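Local coordinates for cellulase CEL9M (Clostridium cellulolyticum, PDB 1IA6), which probably hydrolyses internal beta-1,4-glucosidic linkages in cellulose, lichenin and cereal beta-glucans, as an endoglucanase of glycoside hydrolase family 9, at residues A[73-81]-A[315-323]; A[95-106]-A[158-169]. All blocks are in the same frame, centred on the assembly; numbering follows the deposited sequence. Where two conformers were deposited one is given.

Overall arrangement
Contacts 1 and 2 lie side by side in the helical catalytic module, their centres about 17 Å apart and each about 13 Å from the centre of the chain. Along the sequence, 73-81 comes first, then both segments of contact 2 (95-106 and 158-169), and 315-323 last, so contact 1 joins parts 234 residues apart. Helix 64-80 is the shared element: its W76, E80 and neighbours face helix 306-323, while L74 and L78 pack on L98 and L95 of helix 91-107, and G75 O probably accepts a hydrogen bond from N168 ND2 of helix 152-169. Helices early and late in the chain thus meet within the (alpha/alpha)6 barrel of family 9.

Contact 1 (A[73-81]-A[315-323]); sequences ILGWSLYEF and MVMLVYCKQ
K322 reaches across to the end of helix 64-80 and grips E80 twice. Its NZ bonds to the backbone O of E80 at 2.9 Å, in the carbonyl plane and on a lone pair, and forms a salt bridge to E80 OE1 at 2.7 Å, met nearly along the C-O axis. The lysine chain turns at chi3 (61°), bringing the ammonium back to both oxygens while its CD packs obliquely by the F81 ring. Next to this polar pair, V319 spreads its two methyls between aromatic groups: CG1 stands 3.8 Å from W76 CZ2 and also touches the carboxylate carbon of E80, whereas CG2 sits over the rim of one face of the W76 indole and lies 3.9 Å from F81 CE2. F81 also turns its edge to the backbone of L318. M315, extended beyond CG, pushes its terminal methyl CE to 3.5 Å from W76 CE3, and its sulfur SD rests 3.8 Å from I73 CG2.

In the next shell, W76 NE1 donates to E80 OE2 at 3.0 Å, on the anti side but tilted out of the carboxylate plane, a bent bond; both carboxylate oxygens are engaged, which should restrict the rotation of the group. E80 CB in turn lies over the centre of the F81 ring. W215 and W219 meet the W76 indole, and M254 and L265 also pack against it. The two helix segments run in the same general direction, inclined by 28° with axes 11.6 Å from each other, an arrangement consistent with neighbouring helices in the (alpha/alpha)6 barrel of family 9 glycoside hydrolases.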
loop_
_atom_site.group_PDB
_atom_site.type_symbol
_atom_site.label_atom_id
_atom_site.label_comp_id
_atom_site.label_asym_id
_atom_site.label_seq_id
_atom_site.Cartn_x
_atom_site.Cartn_y
_atom_site.Cartn_z
ATOM N N ILE A 73 3.724 -3.959 -0.520
ATOM C CA ILE A 73 4.555 -3.051 0.268
ATOM C C ILE A 73 4.559 -3.432 1.744
ATOM O O ILE A 73 5.584 -3.312 2.418
ATOM C CB ILE A 73 4.090 -1.584 0.110
ATOM C CG1 ILE A 73 4.206 -1.164 -1.356
ATOM C CG2 ILE A 73 4.902 -0.664 1.023
ATOM C CD1 ILE A 73 5.513 -1.541 -2.025
ATOM N N LEU A 74 3.417 -3.882 2.251
ATOM C CA LEU A 74 3.346 -4.313 3.646
ATOM C C LEU A 74 4.215 -5.557 3.810
ATOM O O LEU A 74 4.941 -5.692 4.793
ATOM C CB LEU A 74 1.904 -4.639 4.040
ATOM C CG LEU A 74 0.966 -3.451 4.253
ATOM C CD1 LEU A 74 -0.462 -3.959 4.406
ATOM C CD2 LEU A 74 1.401 -2.664 5.496
ATOM N N GLY A 75 4.142 -6.462 2.838
ATOM C CA GLY A 75 4.946 -7.672 2.895
ATOM C C GLY A 75 6.429 -7.350 2.829
ATOM O O GLY A 75 7.243 -7.994 3.488
ATOM N N TRP A 76 6.785 -6.346 2.031
ATOM C CA TRP A 76 8.178 -5.942 1.892
ATOM C C TRP A 76 8.687 -5.376 3.218
ATOM O O TRP A 76 9.826 -5.633 3.614
ATOM C CB TRP A 76 8.311 -4.894 0.774
ATOM C CG TRP A 76 9.725 -4.592 0.356
ATOM C CD1 TRP A 76 10.814 -5.402 0.498
ATOM C CD2 TRP A 76 10.186 -3.419 -0.331
ATOM N NE1 TRP A 76 11.923 -4.812 -0.056
ATOM C CE2 TRP A 76 11.567 -3.594 -0.573
ATOM C CE3 TRP A 76 9.565 -2.241 -0.767
ATOM C CZ2 TRP A 76 12.342 -2.632 -1.232
ATOM C CZ3 TRP A 76 10.337 -1.282 -1.424
ATOM C CH2 TRP A 76 11.710 -1.487 -1.649
ATOM N N SER A 77 7.830 -4.621 3.897
ATOM C CA SER A 77 8.178 -4.018 5.179
ATOM C C SER A 77 8.546 -5.089 6.204
ATOM O O SER A 77 9.548 -4.972 6.911
ATOM C CB SER A 77 7.001 -3.190 5.710
ATOM O OG SER A 77 6.605 -2.196 4.778
ATOM N N LEU A 78 7.729 -6.133 6.275
ATOM C CA LEU A 78 7.952 -7.224 7.220
ATOM C C LEU A 78 9.210 -8.013 6.861
ATOM O O LEU A 78 9.973 -8.424 7.735
ATOM C CB LEU A 78 6.743 -8.162 7.236
ATOM C CG LEU A 78 6.776 -9.329 8.231
ATOM C CD1 LEU A 78 6.877 -8.794 9.653
ATOM C CD2 LEU A 78 5.519 -10.165 8.066
ATOM N N TYR A 79 9.416 -8.221 5.566
ATOM C CA TYR A 79 10.572 -8.962 5.078
ATOM C C TYR A 79 11.895 -8.257 5.371
ATOM O O TYR A 79 12.859 -8.886 5.805
ATOM C CB TYR A 79 10.448 -9.187 3.567
ATOM C CG TYR A 79 11.588 -9.986 2.970
ATOM C CD1 TYR A 79 11.657 -11.369 3.130
ATOM C CD2 TYR A 79 12.600 -9.356 2.248
ATOM C CE1 TYR A 79 12.707 -12.107 2.581
ATOM C CE2 TYR A 79 13.653 -10.081 1.697
ATOM C CZ TYR A 79 13.698 -11.454 1.867
ATOM O OH TYR A 79 14.730 -12.174 1.310
ATOM N N GLU A 80 11.939 -6.949 5.135
ATOM C CA GLU A 80 13.162 -6.174 5.345
ATOM C C GLU A 80 13.424 -5.734 6.784
ATOM O O GLU A 80 14.581 -5.627 7.196
ATOM C CB GLU A 80 13.152 -4.922 4.462
ATOM C CG GLU A 80 13.044 -5.177 2.963
ATOM C CD GLU A 80 14.314 -5.747 2.349
ATOM O OE1 GLU A 80 15.376 -5.726 3.007
ATOM O OE2 GLU A 80 14.251 -6.204 1.189
ATOM N N PHE A 81 12.363 -5.462 7.539
ATOM C CA PHE A 81 12.516 -4.991 8.915
ATOM C C PHE A 81 11.796 -5.858 9.943
ATOM O O PHE A 81 11.213 -5.342 10.896
ATOM C CB PHE A 81 12.003 -3.549 9.025
ATOM C CG PHE A 81 12.651 -2.594 8.058
ATOM C CD1 PHE A 81 14.014 -2.324 8.131
ATOM C CD2 PHE A 81 11.896 -1.969 7.067
ATOM C CE1 PHE A 81 14.620 -1.445 7.228
ATOM C CE2 PHE A 81 12.493 -1.088 6.160
ATOM C CZ PHE A 81 13.858 -0.828 6.243
ATOM N N MET A 315 10.756 5.272 2.871
ATOM C CA MET A 315 10.852 3.836 3.103
ATOM C C MET A 315 11.906 3.211 2.185
ATOM O O MET A 315 12.727 2.406 2.630
ATOM C CB MET A 315 9.502 3.152 2.865
ATOM C CG MET A 315 9.562 1.648 3.101
ATOM S SD MET A 315 8.131 0.757 2.494
ATOM C CE MET A 315 8.799 -0.902 2.429
ATOM N N VAL A 316 11.879 3.577 0.906
ATOM C CA VAL A 316 12.841 3.042 -0.052
ATOM C C VAL A 316 14.265 3.409 0.364
ATOM O O VAL A 316 15.172 2.576 0.308
ATOM C CB VAL A 316 12.569 3.578 -1.478
ATOM C CG1 VAL A 316 13.598 3.017 -2.454
ATOM C CG2 VAL A 316 11.161 3.186 -1.915
ATOM N N MET A 317 14.462 4.653 0.787
ATOM C CA MET A 317 15.782 5.094 1.222
ATOM C C MET A 317 16.270 4.296 2.429
ATOM O O MET A 317 17.454 3.979 2.527
ATOM C CB MET A 317 15.765 6.583 1.573
ATOM C CG MET A 317 15.504 7.490 0.391
ATOM S SD MET A 317 15.529 9.223 0.877
ATOM C CE MET A 317 15.834 10.009 -0.716
ATOM N N LEU A 318 15.367 3.967 3.349
ATOM C CA LEU A 318 15.769 3.201 4.529
ATOM C C LEU A 318 16.100 1.748 4.200
ATOM O O LEU A 318 16.955 1.139 4.845
ATOM C CB LEU A 318 14.687 3.264 5.614
ATOM C CG LEU A 318 14.490 4.643 6.251
ATOM C CD1 LEU A 318 13.544 4.522 7.431
ATOM C CD2 LEU A 318 15.832 5.204 6.707
ATOM N N VAL A 319 15.425 1.181 3.204
ATOM C CA VAL A 319 15.716 -0.195 2.812
ATOM C C VAL A 319 17.113 -0.185 2.197
ATOM O O VAL A 319 17.933 -1.066 2.462
ATOM C CB VAL A 319 14.696 -0.717 1.777
ATOM C CG1 VAL A 319 15.103 -2.101 1.290
ATOM C CG2 VAL A 319 13.314 -0.771 2.406
ATOM N N TYR A 320 17.380 0.832 1.383
ATOM C CA TYR A 320 18.677 0.990 0.738
ATOM C C TYR A 320 19.780 1.127 1.790
ATOM O O TYR A 320 20.869 0.572 1.635
ATOM C CB TYR A 320 18.665 2.237 -0.151
ATOM C CG TYR A 320 19.987 2.551 -0.805
ATOM C CD1 TYR A 320 20.432 1.823 -1.908
ATOM C CD2 TYR A 320 20.797 3.578 -0.323
ATOM C CE1 TYR A 320 21.653 2.115 -2.519
ATOM C CE2 TYR A 320 22.018 3.876 -0.923
ATOM C CZ TYR A 320 22.438 3.142 -2.021
ATOM O OH TYR A 320 23.639 3.444 -2.628
ATOM N N CYS A 321 19.491 1.862 2.861
ATOM C CA CYS A 321 20.475 2.084 3.922
ATOM C C CYS A 321 20.903 0.841 4.700
ATOM O O CYS A 321 21.897 0.876 5.426
ATOM C CB CYS A 321 19.970 3.150 4.898
ATOM S SG CYS A 321 20.081 4.826 4.236
ATOM N N LYS A 322 20.160 -0.251 4.561
ATOM C CA LYS A 322 20.522 -1.482 5.255
ATOM C C LYS A 322 21.903 -1.940 4.797
ATOM O O LYS A 322 22.742 -2.325 5.613
ATOM C CB LYS A 322 19.504 -2.588 4.966
ATOM C CG LYS A 322 18.152 -2.383 5.629
ATOM C CD LYS A 322 17.181 -3.500 5.267
ATOM C CE LYS A 322 17.694 -4.862 5.721
ATOM N NZ LYS A 322 16.755 -5.957 5.343
ATOM N N GLN A 323 22.139 -1.887 3.491
ATOM C CA GLN A 323 23.420 -2.309 2.937
ATOM C C GLN A 323 24.365 -1.153 2.631
ATOM O O GLN A 323 25.582 -1.316 2.679
ATOM C CB GLN A 323 23.198 -3.128 1.665
ATOM C CG GLN A 323 22.386 -4.392 1.881
ATOM C CD GLN A 323 22.384 -5.293 0.664
ATOM O OE1 GLN A 323 22.101 -4.851 -0.451
ATOM N NE2 GLN A 323 22.696 -6.569 0.872
#

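Contact 2 (A[95-106]-A[158-169]); sequences LQQLKYFTDYFL and TSAALTLMYLNY
K99, whose aliphatic chain lies against Y169 and M165, ends in a salt bridge one turn along its own helix: NZ meets the syn lone pair of D103 OD1 at 2.9 Å and makes a weak second bond of 3.2 Å to D103 OD2. On the way there, K99 CD passes 3.7 Å from the phenolic OH of Y169, while the ring of Y169 presents its edge to L95, with CD1 and L95 CD2 4.1 Å apart.

The centre of the interface is apolar. M165 fits as a knob into the hole framed by L95, L98, K99 and T102. A bend at chi2 (56°) folds its chain so that CE comes within 3.7 Å of K99 N, and the same methyl lies over the rim of one face of the Y169 ring. T102 crosses M165 at about a right angle, its CG2 3.8 Å from M165 CG and 3.9 Å from L162 CD2; its hydroxyl is hydrogen-bonded to Y176 OH, outside the pair.

Farther along, T158 places CG2 over one face of the F105 ring, offset toward CG, in a CH-pi contact 3.9 Å from the centroid and 22° off the normal. The carbonyl O of F101 lies over the opposite face, also toward the rim, and A161 CB meets CE2 obliquely. T158 OG1 bonds back to I154 O, while the methyl CG2 meets the ring. With the segments crossing at 127°, cohesion between them rests on shape and dispersion, the polar ends of K99, T102 and T158 being bonded to D103, Y176 and I154.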
loop_
_atom_site.group_PDB
_atom_site.type_symbol
_atom_site.label_atom_id
_atom_site.label_comp_id
_atom_site.label_asym_id
_atom_site.label_seq_id
_atom_site.Cartn_x
_atom_site.Cartn_y
_atom_site.Cartn_z
ATOM N N LEU A 95 0.875 -10.069 10.454
ATOM C CA LEU A 95 0.622 -11.281 9.681
ATOM C C LEU A 95 -0.866 -11.488 9.435
ATOM O O LEU A 95 -1.264 -11.992 8.384
ATOM C CB LEU A 95 1.226 -12.503 10.386
ATOM C CG LEU A 95 2.755 -12.567 10.298
ATOM C CD1 LEU A 95 3.286 -13.687 11.182
ATOM C CD2 LEU A 95 3.168 -12.778 8.854
ATOM N N GLN A 96 -1.690 -11.097 10.400
ATOM C CA GLN A 96 -3.128 -11.227 10.232
ATOM C C GLN A 96 -3.607 -10.296 9.114
ATOM O O GLN A 96 -4.428 -10.694 8.292
ATOM C CB GLN A 96 -3.853 -10.895 11.537
ATOM C CG GLN A 96 -3.399 -11.759 12.707
ATOM C CD GLN A 96 -4.259 -11.581 13.940
ATOM O OE1 GLN A 96 -4.600 -10.460 14.312
ATOM N NE2 GLN A 96 -4.603 -12.691 14.589
ATOM N N GLN A 97 -3.090 -9.070 9.074
ATOM C CA GLN A 97 -3.497 -8.114 8.040
ATOM C C GLN A 97 -3.095 -8.647 6.672
ATOM O O GLN A 97 -3.860 -8.570 5.710
ATOM C CB GLN A 97 -2.838 -6.745 8.262
ATOM C CG GLN A 97 -2.973 -6.185 9.676
ATOM C CD GLN A 97 -4.414 -6.062 10.130
ATOM O OE1 GLN A 97 -5.167 -7.034 10.112
ATOM N NE2 GLN A 97 -4.803 -4.864 10.551
ATOM N N LEU A 98 -1.890 -9.199 6.596
ATOM C CA LEU A 98 -1.386 -9.742 5.342
ATOM C C LEU A 98 -2.181 -10.957 4.871
ATOM O O LEU A 98 -2.524 -11.062 3.694
ATOM C CB LEU A 98 0.096 -10.107 5.484
ATOM C CG LEU A 98 1.023 -8.892 5.584
ATOM C CD1 LEU A 98 2.397 -9.311 6.078
ATOM C CD2 LEU A 98 1.121 -8.229 4.220
ATOM N N LYS A 99 -2.489 -11.870 5.784
ATOM C CA LYS A 99 -3.237 -13.053 5.387
ATOM C C LYS A 99 -4.641 -12.687 4.919
ATOM O O LYS A 99 -5.224 -13.384 4.084
ATOM C CB LYS A 99 -3.314 -14.070 6.527
ATOM C CG LYS A 99 -3.772 -15.450 6.045
ATOM C CD LYS A 99 -3.664 -16.505 7.131
ATOM C CE LYS A 99 -3.936 -17.902 6.578
ATOM N NZ LYS A 99 -5.288 -18.001 5.963
ATOM N N TYR A 100 -5.187 -11.591 5.441
ATOM C CA TYR A 100 -6.518 -11.178 5.019
ATOM C C TYR A 100 -6.443 -10.776 3.543
ATOM O O TYR A 100 -7.402 -10.963 2.789
ATOM C CB TYR A 100 -7.027 -10.008 5.859
ATOM C CG TYR A 100 -8.539 -9.952 5.934
ATOM C CD1 TYR A 100 -9.244 -10.816 6.773
ATOM C CD2 TYR A 100 -9.266 -9.060 5.149
ATOM C CE1 TYR A 100 -10.639 -10.792 6.830
ATOM C CE2 TYR A 100 -10.664 -9.027 5.196
ATOM C CZ TYR A 100 -11.342 -9.896 6.037
ATOM O OH TYR A 100 -12.723 -9.883 6.078
ATOM N N PHE A 101 -5.301 -10.221 3.136
ATOM C CA PHE A 101 -5.093 -9.834 1.736
ATOM C C PHE A 101 -4.924 -11.090 0.880
ATOM O O PHE A 101 -5.618 -11.279 -0.116
ATOM C CB PHE A 101 -3.807 -9.012 1.554
ATOM C CG PHE A 101 -3.975 -7.527 1.725
ATOM C CD1 PHE A 101 -4.639 -6.769 0.764
ATOM C CD2 PHE A 101 -3.409 -6.877 2.816
ATOM C CE1 PHE A 101 -4.731 -5.383 0.886
ATOM C CE2 PHE A 101 -3.494 -5.494 2.949
ATOM C CZ PHE A 101 -4.155 -4.746 1.981
ATOM N N THR A 102 -3.983 -11.946 1.266
ATOM C CA THR A 102 -3.709 -13.131 0.466
ATOM C C THR A 102 -4.859 -14.124 0.353
ATOM O O THR A 102 -5.026 -14.743 -0.694
ATOM C CB THR A 102 -2.413 -13.843 0.937
ATOM O OG1 THR A 102 -2.541 -14.255 2.299
ATOM C CG2 THR A 102 -1.229 -12.893 0.813
ATOM N N ASP A 103 -5.665 -14.269 1.404
ATOM C CA ASP A 103 -6.806 -15.185 1.332
ATOM C C ASP A 103 -7.723 -14.723 0.203
ATOM O O ASP A 103 -8.299 -15.533 -0.528
ATOM C CB ASP A 103 -7.604 -15.182 2.640
ATOM C CG ASP A 103 -6.978 -16.045 3.718
ATOM O OD1 ASP A 103 -6.047 -16.817 3.411
ATOM O OD2 ASP A 103 -7.435 -15.957 4.876
ATOM N N TYR A 104 -7.859 -13.406 0.078
ATOM C CA TYR A 104 -8.699 -12.803 -0.949
ATOM C C TYR A 104 -8.106 -13.026 -2.341
ATOM O O TYR A 104 -8.824 -13.375 -3.276
ATOM C CB TYR A 104 -8.864 -11.307 -0.642
ATOM C CG TYR A 104 -9.535 -10.478 -1.715
ATOM C CD1 TYR A 104 -10.836 -10.759 -2.143
ATOM C CD2 TYR A 104 -8.877 -9.386 -2.282
ATOM C CE1 TYR A 104 -11.462 -9.966 -3.108
ATOM C CE2 TYR A 104 -9.494 -8.589 -3.246
ATOM C CZ TYR A 104 -10.785 -8.885 -3.654
ATOM O OH TYR A 104 -11.392 -8.095 -4.607
ATOM N N PHE A 105 -6.798 -12.840 -2.483
ATOM C CA PHE A 105 -6.162 -13.046 -3.779
ATOM C C PHE A 105 -6.322 -14.491 -4.257
ATOM O O PHE A 105 -6.571 -14.737 -5.441
ATOM C CB PHE A 105 -4.670 -12.702 -3.720
ATOM C CG PHE A 105 -4.387 -11.275 -3.345
ATOM C CD1 PHE A 105 -5.259 -10.251 -3.716
ATOM C CD2 PHE A 105 -3.243 -10.952 -2.631
ATOM C CE1 PHE A 105 -4.989 -8.922 -3.375
ATOM C CE2 PHE A 105 -2.964 -9.629 -2.285
ATOM C CZ PHE A 105 -3.839 -8.614 -2.657
ATOM N N LEU A 106 -6.175 -15.440 -3.338
ATOM C CA LEU A 106 -6.303 -16.851 -3.687
ATOM C C LEU A 106 -7.723 -17.192 -4.135
ATOM O O LEU A 106 -7.908 -17.921 -5.106
ATOM C CB LEU A 106 -5.890 -17.734 -2.503
ATOM C CG LEU A 106 -4.394 -17.734 -2.161
ATOM C CD1 LEU A 106 -4.145 -18.569 -0.910
ATOM C CD2 LEU A 106 -3.602 -18.284 -3.338
ATOM N N THR A 158 0.136 -8.387 -7.368
ATOM C CA THR A 158 -0.513 -9.438 -6.593
ATOM C C THR A 158 0.459 -10.606 -6.456
ATOM O O THR A 158 0.573 -11.209 -5.392
ATOM C CB THR A 158 -1.817 -9.901 -7.278
ATOM O OG1 THR A 158 -2.665 -8.765 -7.482
ATOM C CG2 THR A 158 -2.554 -10.913 -6.412
ATOM N N SER A 159 1.172 -10.909 -7.535
ATOM C CA SER A 159 2.158 -11.984 -7.518
ATOM C C SER A 159 3.230 -11.679 -6.470
ATOM O O SER A 159 3.598 -12.543 -5.670
ATOM C CB SER A 159 2.806 -12.126 -8.900
ATOM O OG SER A 159 3.840 -13.100 -8.895
ATOM N N ALA A 160 3.729 -10.445 -6.472
ATOM C CA ALA A 160 4.764 -10.048 -5.522
ATOM C C ALA A 160 4.257 -10.166 -4.093
ATOM O O ALA A 160 4.978 -10.620 -3.211
ATOM C CB ALA A 160 5.223 -8.615 -5.804
ATOM N N ALA A 161 3.016 -9.752 -3.865
ATOM C CA ALA A 161 2.432 -9.829 -2.530
ATOM C C ALA A 161 2.358 -11.283 -2.068
ATOM O O ALA A 161 2.596 -11.581 -0.897
ATOM C CB ALA A 161 1.031 -9.212 -2.532
ATOM N N LEU A 162 2.022 -12.181 -2.993
ATOM C CA LEU A 162 1.905 -13.604 -2.680
ATOM C C LEU A 162 3.268 -14.255 -2.452
ATOM O O LEU A 162 3.409 -15.120 -1.585
ATOM C CB LEU A 162 1.150 -14.330 -3.796
ATOM C CG LEU A 162 -0.355 -14.039 -3.850
ATOM C CD1 LEU A 162 -0.945 -14.582 -5.146
ATOM C CD2 LEU A 162 -1.041 -14.658 -2.632
ATOM N N THR A 163 4.268 -13.843 -3.225
ATOM C CA THR A 163 5.612 -14.392 -3.059
ATOM C C THR A 163 6.172 -13.923 -1.722
ATOM O O THR A 163 6.824 -14.681 -1.006
ATOM C CB THR A 163 6.553 -13.929 -4.180
ATOM O OG1 THR A 163 6.039 -14.373 -5.439
ATOM C CG2 THR A 163 7.961 -14.509 -3.978
ATOM N N LEU A 164 5.920 -12.664 -1.383
ATOM C CA LEU A 164 6.404 -12.142 -0.111
ATOM C C LEU A 164 5.721 -12.876 1.037
ATOM O O LEU A 164 6.332 -13.106 2.081
ATOM C CB LEU A 164 6.164 -10.632 -0.027
ATOM C CG LEU A 164 7.283 -9.841 -0.711
ATOM C CD1 LEU A 164 6.827 -8.426 -1.061
ATOM C CD2 LEU A 164 8.492 -9.820 0.210
ATOM N N MET A 165 4.463 -13.265 0.849
ATOM C CA MET A 165 3.770 -13.997 1.904
ATOM C C MET A 165 4.443 -15.363 2.067
ATOM O O MET A 165 4.621 -15.847 3.186
ATOM C CB MET A 165 2.283 -14.174 1.575
ATOM C CG MET A 165 1.483 -14.753 2.738
ATOM S SD MET A 165 1.650 -13.738 4.233
ATOM C CE MET A 165 0.225 -14.259 5.178
ATOM N N TYR A 166 4.823 -15.984 0.952
ATOM C CA TYR A 166 5.506 -17.272 1.022
ATOM C C TYR A 166 6.769 -17.091 1.865
ATOM O O TYR A 166 7.041 -17.874 2.772
ATOM C CB TYR A 166 5.895 -17.759 -0.378
ATOM C CG TYR A 166 6.988 -18.810 -0.381
ATOM C CD1 TYR A 166 6.727 -20.122 0.018
ATOM C CD2 TYR A 166 8.296 -18.479 -0.749
ATOM C CE1 TYR A 166 7.747 -21.083 0.055
ATOM C CE2 TYR A 166 9.324 -19.432 -0.715
ATOM C CZ TYR A 166 9.038 -20.731 -0.310
ATOM O OH TYR A 166 10.042 -21.673 -0.253
ATOM N N LEU A 167 7.526 -16.040 1.566
ATOM C CA LEU A 167 8.767 -15.760 2.285
ATOM C C LEU A 167 8.545 -15.431 3.759
ATOM O O LEU A 167 9.336 -15.832 4.610
ATOM C CB LEU A 167 9.515 -14.608 1.611
ATOM C CG LEU A 167 10.023 -14.896 0.193
ATOM C CD1 LEU A 167 10.484 -13.604 -0.475
ATOM C CD2 LEU A 167 11.155 -15.915 0.260
ATOM N N ASN A 168 7.467 -14.712 4.059
ATOM C CA ASN A 168 7.171 -14.321 5.435
ATOM C C ASN A 168 6.367 -15.340 6.244
ATOM O O ASN A 168 6.324 -15.256 7.468
ATOM C CB ASN A 168 6.393 -12.991 5.466
ATOM C CG ASN A 168 7.204 -11.811 4.960
ATOM O OD1 ASN A 168 8.391 -11.693 5.245
ATOM N ND2 ASN A 168 6.551 -10.913 4.220
ATOM N N TYR A 169 5.748 -16.305 5.571
ATOM C CA TYR A 169 4.893 -17.275 6.257
ATOM C C TYR A 169 5.347 -18.737 6.228
ATOM O O TYR A 169 4.760 -19.581 6.911
ATOM C CB TYR A 169 3.486 -17.180 5.657
ATOM C CG TYR A 169 2.348 -17.399 6.628
ATOM C CD1 TYR A 169 2.146 -16.534 7.703
ATOM C CD2 TYR A 169 1.437 -18.436 6.439
ATOM C CE1 TYR A 169 1.060 -16.693 8.561
ATOM C CE2 TYR A 169 0.348 -18.604 7.290
ATOM C CZ TYR A 169 0.166 -17.727 8.347
ATOM O OH TYR A 169 -0.922 -17.875 9.176
#